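Side-chain contacts in trypanothione-dependent glyoxalase I (Leishmania major, PDB 2C21), which is a nickel-binding, two-subunit metalloprotein of the glyoxalase/bleomycin resistance protein/dioxygenase superfamily: residues Arg21-Tyr26 with Met32-Lys37; Glu86-Leu91 with Phe110-Val115. All blocks are in the same frame, centred on the assembly; numbering follows the deposited sequence.

Contact 1. Residues Arg21-Tyr26 with Met32-Lys37; sequences RSIKFY and MKVLRK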
loop_
_atom_site.group_PDB
_atom_site.type_symbol
_atom_site.label_atom_id
_atom_site.label_comp_id
_atom_site.label_asym_id
_atom_site.label_seq_id
_atom_site.Cartn_x
_atom_site.Cartn_y
_atom_site.Cartn_z
ATOM N N ARG A 21 -7.443 15.767 10.598
ATOM C CA ARG A 21 -7.909 14.578 11.315
ATOM C C ARG A 21 -7.175 13.296 10.887
ATOM O O ARG A 21 -6.956 12.417 11.703
ATOM C CB ARG A 21 -9.426 14.413 11.233
ATOM C CG ARG A 21 -9.908 13.838 9.977
ATOM C CD ARG A 21 -11.395 13.573 10.016
ATOM N NE ARG A 21 -11.793 13.149 8.680
ATOM C CZ ARG A 21 -13.046 12.961 8.291
ATOM N NH1 ARG A 21 -14.061 13.097 9.140
ATOM N NH2 ARG A 21 -13.271 12.573 7.048
ATOM N N SER A 22 -6.777 13.193 9.620
ATOM C CA SER A 22 -6.064 11.995 9.173
ATOM C C SER A 22 -4.666 11.960 9.775
ATOM O O SER A 22 -4.207 10.922 10.255
ATOM C CB SER A 22 -5.986 11.931 7.645
ATOM O OG SER A 22 -7.279 11.779 7.094
ATOM N N ILE A 23 -3.990 13.103 9.729
ATOM C CA ILE A 23 -2.662 13.225 10.300
ATOM C C ILE A 23 -2.691 12.904 11.794
ATOM O O ILE A 23 -1.803 12.214 12.280
ATOM C CB ILE A 23 -2.068 14.640 10.060
ATOM C CG1 ILE A 23 -1.697 14.804 8.583
ATOM C CG2 ILE A 23 -0.840 14.874 10.931
ATOM C CD1 ILE A 23 -1.391 16.241 8.195
ATOM N N LYS A 24 -3.712 13.383 12.508
ATOM C CA LYS A 24 -3.855 13.093 13.942
ATOM C C LYS A 24 -3.949 11.593 14.208
ATOM O O LYS A 24 -3.287 11.053 15.107
ATOM C CB LYS A 24 -5.091 13.793 14.515
ATOM C CG LYS A 24 -5.118 13.843 16.047
ATOM C CD LYS A 24 -6.255 14.708 16.560
ATOM C CE LYS A 24 -6.236 14.796 18.074
ATOM N NZ LYS A 24 -6.553 13.470 18.669
ATOM N N PHE A 25 -4.789 10.926 13.424
ATOM C CA PHE A 25 -4.941 9.488 13.509
ATOM C C PHE A 25 -3.619 8.732 13.245
ATOM O O PHE A 25 -3.182 7.940 14.072
ATOM C CB PHE A 25 -6.014 9.024 12.522
ATOM C CG PHE A 25 -6.231 7.545 12.534
ATOM C CD1 PHE A 25 -7.052 6.961 13.490
ATOM C CD2 PHE A 25 -5.591 6.737 11.610
ATOM C CE1 PHE A 25 -7.244 5.603 13.515
ATOM C CE2 PHE A 25 -5.767 5.371 11.626
ATOM C CZ PHE A 25 -6.593 4.793 12.582
ATOM N N TYR A 26 -2.984 8.970 12.101
ATOM C CA TYR A 26 -1.815 8.172 11.719
ATOM C C TYR A 26 -0.598 8.460 12.598
ATOM O O TYR A 26 0.221 7.569 12.825
ATOM C CB TYR A 26 -1.493 8.300 10.207
ATOM C CG TYR A 26 -2.496 7.560 9.343
ATOM C CD1 TYR A 26 -2.468 6.175 9.250
ATOM C CD2 TYR A 26 -3.493 8.243 8.651
ATOM C CE1 TYR A 26 -3.419 5.476 8.484
ATOM C CE2 TYR A 26 -4.424 7.569 7.880
ATOM C CZ TYR A 26 -4.390 6.188 7.791
ATOM O OH TYR A 26 -5.336 5.519 7.027
ATOM N N MET A 32 3.105 6.888 13.312
ATOM C CA MET A 32 3.842 7.344 12.138
ATOM C C MET A 32 4.297 8.778 12.368
ATOM O O MET A 32 3.849 9.434 13.306
ATOM C CB MET A 32 2.975 7.316 10.881
ATOM C CG MET A 32 2.414 5.977 10.542
ATOM S SD MET A 32 1.568 6.013 8.961
ATOM C CE MET A 32 0.956 4.320 8.912
ATOM N N LYS A 33 5.185 9.256 11.505
ATOM C CA LYS A 33 5.566 10.657 11.522
ATOM C C LYS A 33 5.334 11.269 10.161
ATOM O O LYS A 33 5.431 10.592 9.144
ATOM C CB LYS A 33 7.032 10.842 11.944
ATOM C CG LYS A 33 8.079 10.075 11.120
ATOM C CD LYS A 33 9.502 10.270 11.697
ATOM C CE LYS A 33 10.553 10.398 10.573
ATOM N NZ LYS A 33 11.919 10.695 11.082
ATOM N N VAL A 34 5.043 12.566 10.154
ATOM C CA VAL A 34 4.917 13.299 8.894
ATOM C C VAL A 34 6.332 13.474 8.344
ATOM O O VAL A 34 7.205 13.979 9.032
ATOM C CB VAL A 34 4.265 14.680 9.114
ATOM C CG1 VAL A 34 4.242 15.472 7.805
ATOM C CG2 VAL A 34 2.857 14.503 9.677
ATOM N N LEU A 35 6.550 13.026 7.117
ATOM C CA LEU A 35 7.856 13.130 6.470
ATOM C C LEU A 35 7.984 14.415 5.635
ATOM O O LEU A 35 9.003 15.098 5.685
ATOM C CB LEU A 35 8.086 11.909 5.584
ATOM C CG LEU A 35 7.958 10.567 6.317
ATOM C CD1 LEU A 35 7.926 9.404 5.317
ATOM C CD2 LEU A 35 9.082 10.394 7.331
ATOM N N ARG A 36 6.952 14.724 4.857
ATOM C CA ARG A 36 6.940 15.941 4.055
ATOM C C ARG A 36 5.553 16.222 3.508
ATOM O O ARG A 36 4.715 15.328 3.436
ATOM C CB ARG A 36 7.950 15.852 2.894
ATOM C CG ARG A 36 7.630 14.814 1.861
ATOM C CD ARG A 36 8.782 14.579 0.907
ATOM N NE ARG A 36 8.536 13.441 0.017
ATOM C CZ ARG A 36 7.797 13.487 -1.104
ATOM N NH1 ARG A 36 7.218 14.613 -1.493
ATOM N NH2 ARG A 36 7.620 12.386 -1.838
ATOM N N LYS A 37 5.319 17.475 3.128
ATOM C CA LYS A 37 4.092 17.861 2.437
ATOM C C LYS A 37 4.393 18.489 1.071
ATOM O O LYS A 37 5.517 18.995 0.826
ATOM C CB LYS A 37 3.284 18.837 3.290
ATOM C CG LYS A 37 2.976 18.334 4.697
ATOM C CD LYS A 37 2.065 19.303 5.453
ATOM C CE LYS A 37 1.758 18.809 6.863
ATOM N NZ LYS A 37 0.904 19.756 7.645
#
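M32 meets Y26 twice, through its backbone and through its side chain. Its N-H donates to the carbonyl O of Y26, with M32 N 3.0 Å from Y26 O and an N-H...O angle of 153°. With CG beside the backbone N (chi1 -58°) and the chain extended beyond it, the thioether runs alongside the tyrosine, both side chains pointing the same way. M32 CE lies 3.9 Å from Y26 CD1, and SD stands 5.1 Å from the ring centroid, 59° off the normal, an oblique Met-aromatic contact. The phenol ring also has F25 CD2 3.7 Å above its plane, over its centre, and a hydrogen bond between its OH and the D116 carboxylate. V34 CG2 reaches I23 CG2 at 3.9 Å, the two side chains crossing at about a right angle. L35 and R36 both face F49 in a classic beta bulge, which fits V34 and K37 both serving the helix side. K37 NZ lies 4.2 Å from I23 CD1. The contact joins helix 19-29 to strand 33-40, consecutive elements in the beta-alpha-beta-beta-beta order known for this superfamily. One backbone bond bridges the helix and the start of the strand; beyond it the contact is mostly apolar, through a thioether and methyl groups, with the K37 amine near I23 at its exposed end.

Contact 2. Residues Glu86-Leu91 with Phe110-Val115; sequences EDVKEL and FMAFVV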
loop_
_atom_site.group_PDB
_atom_site.type_symbol
_atom_site.label_atom_id
_atom_site.label_comp_id
_atom_site.label_asym_id
_atom_site.label_seq_id
_atom_site.Cartn_x
_atom_site.Cartn_y
_atom_site.Cartn_z
ATOM N N GLU A 86 3.949 -4.882 17.972
ATOM C CA GLU A 86 4.413 -5.785 19.029
ATOM C C GLU A 86 3.271 -6.344 19.875
ATOM O O GLU A 86 3.388 -7.449 20.448
ATOM C CB GLU A 86 5.400 -5.066 19.961
ATOM C CG GLU A 86 6.722 -4.684 19.299
ATOM C CD GLU A 86 7.764 -4.186 20.283
ATOM O OE1 GLU A 86 7.649 -4.489 21.492
ATOM O OE2 GLU A 86 8.708 -3.494 19.843
ATOM N N ASP A 87 2.201 -5.550 20.001
ATOM C CA ASP A 87 1.078 -5.888 20.880
ATOM C C ASP A 87 -0.207 -5.328 20.251
ATOM O O ASP A 87 -0.506 -4.079 20.298
ATOM C CB ASP A 87 1.295 -5.340 22.294
ATOM C CG ASP A 87 0.361 -5.975 23.316
ATOM O OD1 ASP A 87 -0.741 -6.423 22.909
ATOM O OD2 ASP A 87 0.720 -6.012 24.513
ATOM N N VAL A 88 -0.960 -6.254 19.638
ATOM C CA VAL A 88 -2.203 -5.882 18.985
ATOM C C VAL A 88 -3.265 -5.516 20.004
ATOM O O VAL A 88 -3.956 -4.506 19.851
ATOM C CB VAL A 88 -2.731 -7.015 18.070
ATOM C CG1 VAL A 88 -4.044 -6.603 17.384
ATOM C CG2 VAL A 88 -1.683 -7.388 17.044
ATOM N N LYS A 89 -3.373 -6.321 21.061
ATOM C CA LYS A 89 -4.417 -6.122 22.044
ATOM C C LYS A 89 -4.228 -4.745 22.683
ATOM O O LYS A 89 -5.201 -3.966 22.798
ATOM C CB LYS A 89 -4.371 -7.227 23.115
ATOM C CG LYS A 89 -5.383 -7.087 24.258
ATOM C CD LYS A 89 -4.970 -7.928 25.474
ATOM C CE LYS A 89 -5.921 -7.754 26.649
ATOM N NZ LYS A 89 -7.132 -8.617 26.547
ATOM N N GLU A 90 -2.986 -4.424 23.052
ATOM C CA GLU A 90 -2.694 -3.179 23.765
ATOM C C GLU A 90 -3.037 -1.984 22.883
ATOM O O GLU A 90 -3.589 -0.973 23.352
ATOM C CB GLU A 90 -1.222 -3.141 24.211
ATOM C CG GLU A 90 -0.795 -1.908 25.018
ATOM C CD GLU A 90 -1.413 -1.835 26.398
ATOM O OE1 GLU A 90 -1.597 -2.889 27.049
ATOM O OE2 GLU A 90 -1.698 -0.704 26.846
ATOM N N LEU A 91 -2.733 -2.119 21.595
ATOM C CA LEU A 91 -2.998 -1.064 20.662
ATOM C C LEU A 91 -4.517 -0.847 20.535
ATOM O O LEU A 91 -4.995 0.287 20.619
ATOM C CB LEU A 91 -2.330 -1.389 19.320
ATOM C CG LEU A 91 -2.337 -0.320 18.223
ATOM C CD1 LEU A 91 -1.888 1.033 18.748
ATOM C CD2 LEU A 91 -1.457 -0.787 17.086
ATOM N N PHE A 110 -3.327 -11.948 17.427
ATOM C CA PHE A 110 -2.580 -11.983 16.170
ATOM C C PHE A 110 -2.996 -10.856 15.218
ATOM O O PHE A 110 -2.157 -10.265 14.525
ATOM C CB PHE A 110 -2.760 -13.347 15.479
ATOM C CG PHE A 110 -2.230 -13.389 14.071
ATOM C CD1 PHE A 110 -0.870 -13.258 13.824
ATOM C CD2 PHE A 110 -3.093 -13.529 12.988
ATOM C CE1 PHE A 110 -0.378 -13.281 12.526
ATOM C CE2 PHE A 110 -2.605 -13.559 11.684
ATOM C CZ PHE A 110 -1.248 -13.433 11.454
ATOM N N MET A 111 -4.291 -10.556 15.195
ATOM C CA MET A 111 -4.875 -9.736 14.132
ATOM C C MET A 111 -6.051 -8.895 14.616
ATOM O O MET A 111 -6.849 -9.333 15.437
ATOM C CB MET A 111 -5.327 -10.662 13.003
ATOM C CG MET A 111 -6.333 -10.085 12.013
ATOM S SD MET A 111 -6.758 -11.271 10.706
ATOM C CE MET A 111 -6.873 -12.811 11.610
ATOM N N ALA A 112 -6.152 -7.678 14.088
ATOM C CA ALA A 112 -7.328 -6.844 14.296
ATOM C C ALA A 112 -7.511 -5.953 13.096
ATOM O O ALA A 112 -6.576 -5.749 12.321
ATOM C CB ALA A 112 -7.194 -6.010 15.566
ATOM N N PHE A 113 -8.728 -5.456 12.929
ATOM C CA PHE A 113 -9.014 -4.465 11.907
ATOM C C PHE A 113 -9.610 -3.240 12.567
ATOM O O PHE A 113 -10.559 -3.350 13.342
ATOM C CB PHE A 113 -9.984 -5.014 10.859
ATOM C CG PHE A 113 -9.315 -5.758 9.750
ATOM C CD1 PHE A 113 -9.177 -7.138 9.806
ATOM C CD2 PHE A 113 -8.820 -5.078 8.637
ATOM C CE1 PHE A 113 -8.553 -7.830 8.775
ATOM C CE2 PHE A 113 -8.195 -5.773 7.589
ATOM C CZ PHE A 113 -8.063 -7.147 7.666
ATOM N N VAL A 114 -9.036 -2.079 12.243
ATOM C CA VAL A 114 -9.537 -0.785 12.692
ATOM C C VAL A 114 -9.828 0.102 11.474
ATOM O O VAL A 114 -9.359 -0.175 10.364
ATOM C CB VAL A 114 -8.544 -0.090 13.661
ATOM C CG1 VAL A 114 -8.168 -1.043 14.802
ATOM C CG2 VAL A 114 -7.297 0.421 12.928
ATOM N N VAL A 115 -10.604 1.161 11.692
ATOM C CA VAL A 115 -11.063 2.017 10.605
ATOM C C VAL A 115 -10.549 3.440 10.798
ATOM O O VAL A 115 -10.666 4.006 11.891
ATOM C CB VAL A 115 -12.601 1.999 10.505
ATOM C CG1 VAL A 115 -13.060 2.658 9.199
ATOM C CG2 VAL A 115 -13.117 0.561 10.587
#
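From segment 86-91 V88 alone makes the contact, set against the backbone of F110 and M111 and the methyl of A112. Just before it, D87 takes the N-cap position of helix 88-97: its OD1 accepts from E90 N at 3.0 Å, with a nearly straight N-H...O angle of 165°, although the donor comes from well above the carboxylate plane. The main-chain bond from L91 N to D87 O begins the helical pattern, and the carboxylate probably interacts favourably with the positive end of the helix dipole. This cap closes the first turn, from which V88 points toward the strand. The two methyls of V88 divide the work. CG1, anti to the backbone N (chi1 -180°), reaches the CB of A112 at 3.7 Å and also lies 4.1 Å from M111 C. CG2, placed beside the backbone N, comes within 3.9 Å of F110 O. The side chains of F110 and M111 leave their backbone away from segment 86-91. F110 packs on T129 and M130 of helix 127-141, while M111 lies on E123, a nickel ligand. A112, next along the strand, offers only its CB, consistent with the close approach of V88 to the main chain. This is helix-on-sheet packing of the beta-alpha-beta-beta-beta kind known for the superfamily. No hydrogen bond links the two segments: the helix meets the sheet here by van der Waals packing centred on buried V88 and A112, while the capping bond of D87 serves the helix end itself.

The two contacts follow one another along the chain, each setting a helix against a strand, with centres 20 Å apart. They touch where F25 CE1 of contact 1 approaches V115 O of contact 2 at 4.1 Å, and F25 and Y26 also pack on I122 of the neighbouring strand 121-126. The metal sites lie at different removes: the M111 side chain in contact 2 is about 7 Å from a bound nickel ion, and the K37 side chain in contact 1 about 14 Å from one. F113, in the strand of contact 2, stacks edge-to-face with the nickel ligand H80. Both contacts also reach the second subunit, L35 packing on its M138 and L91 on its R7.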